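PDB 4HZD: CysE, serine acetyltransferase from Brucella abortus, which probably transfers an acetyl group from acetyl-coenzyme A to L-serine, making O-acetylserine for cysteine synthesis. Local coordinates for residues Phe150-His155 and Thr170-Gly175; Ser185-Val190 and Gly209-Ala214; Ala216-Asn221 and Ser228-Gly233. All blocks are in the same frame, centred on the assembly; numbering follows the deposited sequence.

How the contacts relate
All three contacts are buried in the beta-helical part of the chain, and all meet neighbouring subunits. Contacts 1 and 2 are alike in chemistry: each joins parallel strands of one sheet by backbone bonds, with apolar side chains beside them. They lie in different sheets. Particular to contact 1 are its bridging waters and its place beside the helices. Contact 2 is bound to contact 1 through the turn after strand 185-186. Contact 3 differs: it crosses the interior between strands 217-219 and 229-230, and its two segments meet through apolar side chains. It shares one sheet with contact 1 (172-174 and 217-219) and another with contact 2 (211-212 and 229-230). Contacts 2 and 3 both bind coenzyme A.

Contact 1 of 3, residues Phe150-His155 and Thr170-Gly175; sequences FQTDIH and TGLVVG
D153 and V174 meet beside the flat carboxylate of D153. Its OD1 lies 2.7 Å from water 2, which is also near V174 O, and has Q143 NE2 as a further partner. Its OD2 bonds H168 ND1 of the second subunit. CG is anti to the backbone N (chi1 173°), beside the carbonyl carbon, and this brings OD1 to the side of water 2. Strands 152-154 and 172-174 run parallel, 2° apart. They lie on successive coils of the left-handed parallel beta-helix, side by side in one sheet. V174 N donates to D153 O at 2.9 Å, D153 N to L172 O at 2.8 Å, and H155 N to V174 O. H155 CB packs near V174 O and G175, while its ND1 bonds A157 N and its NE2 bonds A104 O of the second subunit. Q151, which leaves the preceding helix with positive phi, gives its carbonyl to G171 N. Water 1 donates to both Q151 O (2.7 Å) and L172 O, bridging Q151 and L172. T152, I154, L172 and V174 lie on one face. I154 CD1 meets L172 CD2 at 3.9 Å, and I154 CG2 lies side by side with V174 CB at 4.0 Å. This face is largely apolar, though T152 OG1 bonds S146 OG. The other face carries D153 and V173 toward the second subunit, where V173 packs on H188 and D153 holds a histidine of the coenzyme A pocket. This is consistent with the Asp-His pair of other serine acetyltransferases.

Contact 2 of 3, residues Ser185-Val190 and Gly209-Ala214; sequences SILHGV and GVLIGA. With COA (coenzyme A), chain C.
The H188 ring is brought against A214 by a chi1 of 55°, which puts CG between the backbone N and the carbonyl carbon. The setting is the left-handed parallel beta-helix of the hexapeptide-repeat acyltransferases. A214 CB sits over one face of the ring, offset toward its rim, in a CH-pi contact with the H188 ring centroid 3.8 Å away. In I212, CG2 is anti to the backbone N, and this branch meets both methyls of V190; the distance from I212 CG2 to V190 CG2 is 3.8 Å. The two side chains cross at about a right angle. Strands 185-186 and 211-212 are neighbours in one sheet, on successive coils, and pair in parallel. S185 N donates to V210 O, I212 N to S185 O, and L187 N to I212 O. S185 and L211 share one face, where L211 CD1 packs on S185 CB at 3.9 Å. I186 and I212 share the interior face, and I212 goes on to touch I230. Beyond the strands the chain turns, and L187 leans its CB against the A214 backbone while its CD1 meets L211 CD1. H188 NE2 bonds T191 OG1 of the third subunit, which ties the ring to the subunit interface. Coenzyme A lies along this turn. Its S1P is at the ring's edge, 4.0 Å from H188 CE1, and 3.9 Å from L187 CD2. G213 has no side chain, and a CB there would clash with C7P of the pantetheine arm. A214 N donates to coenzyme A O5P at 2.8 Å, with an N-H...O angle of 170°.

Contact 3 of 3, residues Ala216-Asn221 and Ser228-Gly233; sequences AKILGN and SKIAAG. With COA (coenzyme A), chain C.
I230 faces A216 and I218, with its CB directed toward segment 216-221. I230 CB is 4.7 Å from A216 CB and carries two branches. The I230 CG2 methyl makes the closer touch, 3.8 Å from A216 CB. The other branch begins at I230 CG1, which is anti to the carbonyl carbon and meets I218 CD1 at 4.1 Å. The two isoleucines cross obliquely. The chain then bends at chi2 (-75°), leaving I230 CD1 4.6 Å from I218 CD1. Strands 217-219 and 229-230 belong to different sheets of the left-handed beta-helix, so this packing runs through the interior of the triangular prism. I212 and V246 flank I230 from the adjoining strands of its own sheet, and V236 touches it from the sheet of 217-219. Past I230 the chain meets coenzyme A. A231 and A232 point their CB atoms away from segment 216-221, and both line the coenzyme A pocket. A232 also belongs to a magnesium site with S234 and G248. Its backbone grips the coenzyme at two places: A232 N donates to O9P of the pantetheine arm at 2.9 Å, and A232 O accepts from the adenine amine N6A, also at 2.9 Å but more bent, at 143°.

Contact 1 of 3, residues Phe150-His155 and Thr170-Gly175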
loop_
_atom_site.group_PDB
_atom_site.type_symbol
_atom_site.label_atom_id
_atom_site.label_comp_id
_atom_site.label_asym_id
_atom_site.label_seq_id
_atom_site.Cartn_x
_atom_site.Cartn_y
_atom_site.Cartn_z
ATOM N N PHE A 150 -1.584 -16.125 9.594
ATOM C CA PHE A 150 -1.783 -16.654 10.948
ATOM C C PHE A 150 -1.034 -17.971 11.206
ATOM O O PHE A 150 -1.048 -18.474 12.336
ATOM C CB PHE A 150 -3.293 -16.825 11.290
ATOM C CG PHE A 150 -4.129 -15.598 11.012
ATOM C CD1 PHE A 150 -3.613 -14.290 11.219
ATOM C CD2 PHE A 150 -5.461 -15.731 10.547
ATOM C CE1 PHE A 150 -4.392 -13.165 10.991
ATOM C CE2 PHE A 150 -6.228 -14.590 10.279
ATOM C CZ PHE A 150 -5.701 -13.320 10.514
ATOM N N GLN A 151 -0.408 -18.509 10.154
ATOM C CA GLN A 151 0.326 -19.803 10.189
ATOM C C GLN A 151 -0.542 -20.970 10.617
ATOM O O GLN A 151 -0.058 -21.945 11.237
ATOM C CB GLN A 151 1.617 -19.690 11.026
ATOM C CG GLN A 151 2.601 -18.661 10.431
ATOM C CD GLN A 151 2.238 -17.212 10.767
ATOM O OE1 GLN A 151 1.998 -16.867 11.930
ATOM N NE2 GLN A 151 2.233 -16.355 9.758
ATOM N N THR A 152 -1.836 -20.869 10.289
ATOM C CA THR A 152 -2.838 -21.876 10.633
ATOM C C THR A 152 -3.399 -22.359 9.310
ATOM O O THR A 152 -4.034 -21.589 8.571
ATOM C CB THR A 152 -3.972 -21.288 11.508
ATOM O OG1 THR A 152 -4.448 -20.094 10.899
ATOM C CG2 THR A 152 -3.452 -20.877 12.906
ATOM N N ASP A 153 -3.107 -23.606 8.974
ATOM C CA ASP A 153 -3.564 -24.195 7.702
ATOM C C ASP A 153 -4.747 -25.111 8.052
ATOM O O ASP A 153 -4.575 -26.259 8.510
ATOM C CB ASP A 153 -2.406 -24.918 6.980
ATOM C CG ASP A 153 -2.859 -25.669 5.768
ATOM O OD1 ASP A 153 -4.091 -25.780 5.627
ATOM O OD2 ASP A 153 -2.015 -26.128 4.941
ATOM N N ILE A 154 -5.942 -24.573 7.890
ATOM C CA ILE A 154 -7.178 -25.304 8.234
ATOM C C ILE A 154 -7.984 -25.507 6.961
ATOM O O ILE A 154 -8.399 -24.525 6.312
ATOM C CB ILE A 154 -8.003 -24.542 9.292
ATOM C CG1 ILE A 154 -7.127 -24.188 10.507
ATOM C CG2 ILE A 154 -9.240 -25.335 9.692
ATOM C CD1 ILE A 154 -7.741 -23.293 11.575
ATOM N N HIS A 155 -8.211 -26.767 6.578
ATOM C CA HIS A 155 -9.027 -27.019 5.408
ATOM C C HIS A 155 -10.448 -26.524 5.611
ATOM O O HIS A 155 -11.032 -26.742 6.671
ATOM C CB HIS A 155 -9.030 -28.491 5.027
ATOM C CG HIS A 155 -9.591 -28.742 3.651
ATOM N ND1 HIS A 155 -10.920 -28.707 3.382
ATOM C CD2 HIS A 155 -8.956 -28.984 2.442
ATOM C CE1 HIS A 155 -11.109 -28.954 2.070
ATOM N NE2 HIS A 155 -9.915 -29.143 1.511
ATOM N N THR A 170 0.750 -20.909 15.979
ATOM C CA THR A 170 1.687 -21.118 14.871
ATOM C C THR A 170 1.893 -22.611 14.517
ATOM O O THR A 170 2.318 -23.396 15.356
ATOM C CB THR A 170 3.083 -20.581 15.239
ATOM O OG1 THR A 170 2.978 -19.263 15.798
ATOM C CG2 THR A 170 4.068 -20.657 14.006
ATOM N N GLY A 171 1.651 -22.981 13.259
ATOM C CA GLY A 171 2.026 -24.311 12.754
ATOM C C GLY A 171 0.848 -25.287 12.765
ATOM O O GLY A 171 1.003 -26.440 12.415
ATOM N N LEU A 172 -0.320 -24.814 13.196
ATOM C CA LEU A 172 -1.515 -25.624 13.150
ATOM C C LEU A 172 -1.876 -26.082 11.756
ATOM O O LEU A 172 -1.950 -25.285 10.825
ATOM C CB LEU A 172 -2.721 -24.898 13.780
ATOM C CG LEU A 172 -4.066 -25.649 13.829
ATOM C CD1 LEU A 172 -4.034 -26.817 14.823
ATOM C CD2 LEU A 172 -5.189 -24.697 14.205
ATOM N N VAL A 173 -2.108 -27.387 11.645
ATOM C CA VAL A 173 -2.635 -28.007 10.447
ATOM C C VAL A 173 -3.866 -28.878 10.802
ATOM O O VAL A 173 -3.817 -29.780 11.667
ATOM C CB VAL A 173 -1.571 -28.862 9.700
ATOM C CG1 VAL A 173 -2.193 -29.565 8.510
ATOM C CG2 VAL A 173 -0.363 -28.046 9.240
ATOM N N VAL A 174 -4.969 -28.626 10.109
ATOM C CA VAL A 174 -6.192 -29.386 10.287
ATOM C C VAL A 174 -6.697 -29.846 8.919
ATOM O O VAL A 174 -7.001 -29.022 8.026
ATOM C CB VAL A 174 -7.264 -28.545 11.004
ATOM C CG1 VAL A 174 -8.600 -29.288 11.163
ATOM C CG2 VAL A 174 -6.710 -28.051 12.334
ATOM N N GLY A 175 -6.815 -31.160 8.788
ATOM C CA GLY A 175 -7.241 -31.780 7.556
ATOM C C GLY A 175 -8.719 -31.660 7.232
ATOM O O GLY A 175 -9.559 -31.347 8.075
HETATM O O HOH W 1 0.380 -24.090 9.635
HETATM O O HOH W 2 -5.123 -28.242 5.877
#

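Contact 2 of 3, residues Ser185-Val190 and Gly209-Ala214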
loop_
_atom_site.group_PDB
_atom_site.type_symbol
_atom_site.label_atom_id
_atom_site.label_comp_id
_atom_site.label_asym_id
_atom_site.label_seq_id
_atom_site.Cartn_x
_atom_site.Cartn_y
_atom_site.Cartn_z
ATOM N N SER A 185 -9.190 -26.861 23.669
ATOM C CA SER A 185 -8.015 -25.990 23.612
ATOM C C SER A 185 -6.921 -26.666 22.815
ATOM O O SER A 185 -6.580 -27.844 23.062
ATOM C CB SER A 185 -7.498 -25.629 25.005
ATOM O OG SER A 185 -8.505 -24.929 25.718
ATOM N N ILE A 186 -6.374 -25.941 21.832
ATOM C CA ILE A 186 -5.327 -26.475 20.957
ATOM C C ILE A 186 -4.111 -25.528 20.944
ATOM O O ILE A 186 -4.249 -24.315 20.751
ATOM C CB ILE A 186 -5.833 -26.716 19.507
ATOM C CG1 ILE A 186 -7.131 -27.554 19.471
ATOM C CG2 ILE A 186 -4.745 -27.359 18.629
ATOM C CD1 ILE A 186 -7.657 -27.814 18.075
ATOM N N LEU A 187 -2.920 -26.075 21.138
ATOM C CA LEU A 187 -1.726 -25.234 21.115
ATOM C C LEU A 187 -1.057 -25.150 19.731
ATOM O O LEU A 187 -1.557 -25.722 18.789
ATOM C CB LEU A 187 -0.779 -25.616 22.275
ATOM C CG LEU A 187 -1.267 -24.653 23.394
ATOM C CD1 LEU A 187 -2.211 -25.289 24.399
ATOM C CD2 LEU A 187 -0.132 -23.872 24.035
ATOM N N HIS A 188 0.029 -24.389 19.609
ATOM C CA HIS A 188 0.829 -24.317 18.358
ATOM C C HIS A 188 1.536 -25.633 18.077
ATOM O O HIS A 188 1.760 -26.449 18.996
ATOM C CB HIS A 188 1.904 -23.250 18.483
ATOM C CG HIS A 188 2.790 -23.448 19.690
ATOM N ND1 HIS A 188 2.333 -23.283 20.950
ATOM C CD2 HIS A 188 4.131 -23.831 19.800
ATOM C CE1 HIS A 188 3.328 -23.523 21.828
ATOM N NE2 HIS A 188 4.431 -23.875 21.122
ATOM N N GLY A 189 1.880 -25.821 16.808
ATOM C CA GLY A 189 2.604 -27.001 16.302
ATOM C C GLY A 189 1.733 -28.257 16.254
ATOM O O GLY A 189 2.245 -29.357 16.179
ATOM N N VAL A 190 0.424 -28.080 16.300
ATOM C CA VAL A 190 -0.502 -29.227 16.347
ATOM C C VAL A 190 -0.979 -29.629 14.954
ATOM O O VAL A 190 -1.336 -28.761 14.137
ATOM C CB VAL A 190 -1.675 -28.997 17.307
ATOM C CG1 VAL A 190 -2.765 -30.058 17.085
ATOM C CG2 VAL A 190 -1.164 -29.060 18.751
ATOM N N GLY A 209 -14.097 -30.638 25.436
ATOM C CA GLY A 209 -13.272 -30.489 26.631
ATOM C C GLY A 209 -11.819 -30.916 26.537
ATOM O O GLY A 209 -11.082 -30.810 27.512
ATOM N N VAL A 210 -11.404 -31.383 25.366
ATOM C CA VAL A 210 -10.015 -31.825 25.133
ATOM C C VAL A 210 -8.993 -30.665 25.150
ATOM O O VAL A 210 -9.267 -29.556 24.669
ATOM C CB VAL A 210 -9.919 -32.665 23.818
ATOM C CG1 VAL A 210 -8.477 -32.937 23.382
ATOM C CG2 VAL A 210 -10.653 -33.995 23.988
ATOM N N LEU A 211 -7.836 -30.934 25.742
ATOM C CA LEU A 211 -6.649 -30.116 25.586
ATOM C C LEU A 211 -5.563 -30.849 24.773
ATOM O O LEU A 211 -5.173 -31.992 25.074
ATOM C CB LEU A 211 -6.133 -29.670 26.958
ATOM C CG LEU A 211 -4.706 -29.131 27.117
ATOM C CD1 LEU A 211 -4.555 -27.790 26.411
ATOM C CD2 LEU A 211 -4.363 -29.005 28.605
ATOM N N ILE A 212 -5.069 -30.173 23.729
ATOM C CA ILE A 212 -3.999 -30.700 22.914
ATOM C C ILE A 212 -2.754 -29.842 23.040
ATOM O O ILE A 212 -2.746 -28.649 22.634
ATOM C CB ILE A 212 -4.425 -30.859 21.444
ATOM C CG1 ILE A 212 -5.834 -31.492 21.352
ATOM C CG2 ILE A 212 -3.344 -31.588 20.626
ATOM C CD1 ILE A 212 -6.360 -31.693 19.932
ATOM N N GLY A 213 -1.712 -30.455 23.607
ATOM C CA GLY A 213 -0.457 -29.778 23.927
ATOM C C GLY A 213 0.400 -29.434 22.716
ATOM O O GLY A 213 0.162 -29.958 21.614
ATOM N N ALA A 214 1.417 -28.589 22.924
ATOM C CA ALA A 214 2.227 -28.033 21.822
ATOM C C ALA A 214 2.944 -29.092 21.027
ATOM O O ALA A 214 3.574 -30.012 21.599
ATOM C CB ALA A 214 3.251 -27.020 22.342
HETATM N N1A COA C . 6.102 -36.176 26.986
HETATM C C2A COA C . 6.497 -37.366 27.490
HETATM N N3A COA C . 6.166 -37.792 28.728
HETATM C C4A COA C . 5.415 -37.009 29.555
HETATM C C5A COA C . 4.958 -35.690 29.086
HETATM C C6A COA C . 5.353 -35.301 27.703
HETATM N N6A COA C . 4.983 -34.110 27.165
HETATM N N7A COA C . 4.245 -35.157 30.104
HETATM C C8A COA C . 4.241 -36.050 31.132
HETATM N N9A COA C . 4.943 -37.149 30.797
HETATM C C1B COA C . 5.201 -38.360 31.622
HETATM C C2B COA C . 6.155 -38.077 32.773
HETATM O O2B COA C . 7.517 -38.143 32.346
HETATM C C3B COA C . 5.800 -39.177 33.755
HETATM O O3B COA C . 6.559 -40.369 33.472
HETATM P P3B COA C . 7.255 -41.266 34.634
HETATM O O7A COA C . 6.115 -41.470 35.615
HETATM O O8A COA C . 8.400 -40.419 35.152
HETATM O O9A COA C . 7.734 -42.521 33.927
HETATM C C4B COA C . 4.304 -39.411 33.513
HETATM O O4B COA C . 4.009 -38.894 32.207
HETATM C C5B COA C . 3.423 -38.699 34.537
HETATM O O5B COA C . 3.630 -37.286 34.441
HETATM P P1A COA C . 2.615 -36.209 35.087
HETATM O O1A COA C . 3.250 -34.845 34.909
HETATM O O2A COA C . 2.229 -36.689 36.473
HETATM O O3A COA C . 1.315 -36.340 34.122
HETATM P P2A COA C . 0.246 -35.154 33.838
HETATM O O4A COA C . 0.131 -34.323 35.092
HETATM O O5A COA C . -1.006 -35.757 33.234
HETATM O O6A COA C . 0.982 -34.267 32.694
HETATM C CBP COA C . 0.546 -32.894 30.675
HETATM C CCP COA C . 0.444 -33.029 32.198
HETATM C CDP COA C . 1.075 -34.187 30.072
HETATM C CEP COA C . -0.872 -32.636 30.153
HETATM C CAP COA C . 1.496 -31.707 30.352
HETATM O OAP COA C . 2.796 -31.869 30.962
HETATM C C9P COA C . 1.696 -31.419 28.875
HETATM O O9P COA C . 2.722 -31.764 28.291
HETATM N N8P COA C . 0.694 -30.769 28.279
HETATM C C7P COA C . 0.879 -29.769 27.250
HETATM C C6P COA C . 1.069 -28.362 27.811
HETATM C C5P COA C . 1.637 -27.462 26.734
HETATM O O5P COA C . 1.716 -27.857 25.579
HETATM N N4P COA C . 2.027 -26.244 27.151
HETATM C C3P COA C . 2.765 -25.264 26.371
HETATM C C2P COA C . 2.652 -23.871 26.986
HETATM S S1P COA C . 3.152 -22.640 25.761
#

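Contact 3 of 3, residues Ala216-Asn221 and Ser228-Gly233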
loop_
_atom_site.group_PDB
_atom_site.type_symbol
_atom_site.label_atom_id
_atom_site.label_comp_id
_atom_site.label_asym_id
_atom_site.label_seq_id
_atom_site.Cartn_x
_atom_site.Cartn_y
_atom_site.Cartn_z
ATOM N N ALA A 216 1.877 -31.582 19.281
ATOM C CA ALA A 216 1.277 -32.903 19.137
ATOM C C ALA A 216 0.847 -33.198 17.683
ATOM O O ALA A 216 0.299 -32.309 16.994
ATOM C CB ALA A 216 0.085 -33.038 20.072
ATOM N N LYS A 217 1.110 -34.421 17.208
ATOM C CA LYS A 217 0.543 -34.907 15.949
ATOM C C LYS A 217 -0.510 -35.967 16.230
ATOM O O LYS A 217 -0.206 -36.999 16.868
ATOM C CB LYS A 217 1.612 -35.513 15.015
ATOM C CG LYS A 217 3.029 -35.007 15.229
ATOM C CD LYS A 217 3.299 -33.709 14.509
ATOM C CE LYS A 217 4.641 -33.154 14.976
ATOM N NZ LYS A 217 4.520 -31.690 15.227
ATOM N N ILE A 218 -1.735 -35.739 15.759
ATOM C CA ILE A 218 -2.822 -36.693 15.924
ATOM C C ILE A 218 -3.182 -37.118 14.489
ATOM O O ILE A 218 -3.559 -36.270 13.644
ATOM C CB ILE A 218 -3.992 -36.100 16.715
ATOM C CG1 ILE A 218 -3.484 -35.557 18.067
ATOM C CG2 ILE A 218 -5.082 -37.136 16.936
ATOM C CD1 ILE A 218 -4.518 -34.815 18.895
ATOM N N LEU A 219 -2.987 -38.409 14.176
ATOM C CA LEU A 219 -2.980 -38.838 12.752
ATOM C C LEU A 219 -3.910 -39.988 12.486
ATOM O O LEU A 219 -3.765 -41.031 13.107
ATOM C CB LEU A 219 -1.587 -39.237 12.280
ATOM C CG LEU A 219 -0.441 -38.271 12.558
ATOM C CD1 LEU A 219 0.861 -38.942 12.156
ATOM C CD2 LEU A 219 -0.673 -36.966 11.800
ATOM N N GLY A 220 -4.834 -39.802 11.542
ATOM C CA GLY A 220 -5.797 -40.846 11.166
ATOM C C GLY A 220 -7.219 -40.472 11.535
ATOM O O GLY A 220 -7.448 -39.499 12.249
ATOM N N ASN A 221 -8.164 -41.242 11.022
ATOM C CA ASN A 221 -9.547 -41.192 11.461
ATOM C C ASN A 221 -9.701 -41.871 12.845
ATOM O O ASN A 221 -10.233 -42.982 12.970
ATOM C CB ASN A 221 -10.450 -41.836 10.415
ATOM C CG ASN A 221 -11.902 -41.649 10.729
ATOM O OD1 ASN A 221 -12.258 -40.804 11.544
ATOM N ND2 ASN A 221 -12.756 -42.444 10.100
ATOM N N SER A 228 -10.116 -35.611 27.584
ATOM C CA SER A 228 -8.741 -36.102 27.564
ATOM C C SER A 228 -7.752 -35.020 27.220
ATOM O O SER A 228 -8.126 -33.978 26.639
ATOM C CB SER A 228 -8.627 -37.294 26.625
ATOM O OG SER A 228 -9.463 -38.327 27.143
ATOM N N LYS A 229 -6.496 -35.272 27.594
ATOM C CA LYS A 229 -5.392 -34.348 27.379
ATOM C C LYS A 229 -4.224 -34.999 26.632
ATOM O O LYS A 229 -3.803 -36.118 26.946
ATOM C CB LYS A 229 -4.904 -33.750 28.696
ATOM C CG LYS A 229 -5.937 -32.936 29.464
ATOM C CD LYS A 229 -5.450 -32.672 30.885
ATOM C CE LYS A 229 -6.374 -31.725 31.656
ATOM N NZ LYS A 229 -7.799 -31.865 31.229
ATOM N N ILE A 230 -3.713 -34.282 25.632
ATOM C CA ILE A 230 -2.577 -34.752 24.841
ATOM C C ILE A 230 -1.352 -33.938 25.221
ATOM O O ILE A 230 -1.278 -32.725 24.967
ATOM C CB ILE A 230 -2.856 -34.723 23.298
ATOM C CG1 ILE A 230 -4.249 -35.269 22.942
ATOM C CG2 ILE A 230 -1.729 -35.388 22.487
ATOM C CD1 ILE A 230 -4.437 -36.778 23.001
ATOM N N ALA A 231 -0.396 -34.593 25.867
ATOM C CA ALA A 231 0.816 -33.896 26.325
ATOM C C ALA A 231 1.609 -33.299 25.166
ATOM O O ALA A 231 1.479 -33.747 24.030
ATOM C CB ALA A 231 1.701 -34.835 27.137
ATOM N N ALA A 232 2.447 -32.303 25.452
ATOM C CA ALA A 232 3.229 -31.641 24.397
ATOM C C ALA A 232 4.055 -32.705 23.691
ATOM O O ALA A 232 4.561 -33.648 24.337
ATOM C CB ALA A 232 4.163 -30.588 24.999
ATOM N N GLY A 233 4.178 -32.582 22.375
ATOM C CA GLY A 233 5.024 -33.479 21.595
ATOM C C GLY A 233 4.578 -34.928 21.390
ATOM O O GLY A 233 5.309 -35.706 20.788
HETATM N N1A COA C . 6.102 -36.176 26.986
HETATM C C2A COA C . 6.497 -37.366 27.490
HETATM N N3A COA C . 6.166 -37.792 28.728
HETATM C C4A COA C . 5.415 -37.009 29.555
HETATM C C5A COA C . 4.958 -35.690 29.086
HETATM C C6A COA C . 5.353 -35.301 27.703
HETATM N N6A COA C . 4.983 -34.110 27.165
HETATM N N7A COA C . 4.245 -35.157 30.104
HETATM C C8A COA C . 4.241 -36.050 31.132
HETATM N N9A COA C . 4.943 -37.149 30.797
HETATM C C1B COA C . 5.201 -38.360 31.622
HETATM C C2B COA C . 6.155 -38.077 32.773
HETATM O O2B COA C . 7.517 -38.143 32.346
HETATM C C3B COA C . 5.800 -39.177 33.755
HETATM O O3B COA C . 6.559 -40.369 33.472
HETATM P P3B COA C . 7.255 -41.266 34.634
HETATM O O7A COA C . 6.115 -41.470 35.615
HETATM O O8A COA C . 8.400 -40.419 35.152
HETATM O O9A COA C . 7.734 -42.521 33.927
HETATM C C4B COA C . 4.304 -39.411 33.513
HETATM O O4B COA C . 4.009 -38.894 32.207
HETATM C C5B COA C . 3.423 -38.699 34.537
HETATM O O5B COA C . 3.630 -37.286 34.441
HETATM P P1A COA C . 2.615 -36.209 35.087
HETATM O O1A COA C . 3.250 -34.845 34.909
HETATM O O2A COA C . 2.229 -36.689 36.473
HETATM O O3A COA C . 1.315 -36.340 34.122
HETATM P P2A COA C . 0.246 -35.154 33.838
HETATM O O4A COA C . 0.131 -34.323 35.092
HETATM O O5A COA C . -1.006 -35.757 33.234
HETATM O O6A COA C . 0.982 -34.267 32.694
HETATM C CBP COA C . 0.546 -32.894 30.675
HETATM C CCP COA C . 0.444 -33.029 32.198
HETATM C CDP COA C . 1.075 -34.187 30.072
HETATM C CEP COA C . -0.872 -32.636 30.153
HETATM C CAP COA C . 1.496 -31.707 30.352
HETATM O OAP COA C . 2.796 -31.869 30.962
HETATM C C9P COA C . 1.696 -31.419 28.875
HETATM O O9P COA C . 2.722 -31.764 28.291
HETATM N N8P COA C . 0.694 -30.769 28.279
HETATM C C7P COA C . 0.879 -29.769 27.250
HETATM C C6P COA C . 1.069 -28.362 27.811
HETATM C C5P COA C . 1.637 -27.462 26.734
HETATM O O5P COA C . 1.716 -27.857 25.579
HETATM N N4P COA C . 2.027 -26.244 27.151
HETATM C C3P COA C . 2.765 -25.264 26.371
HETATM C C2P COA C . 2.652 -23.871 26.986
HETATM S S1P COA C . 3.152 -22.640 25.761
#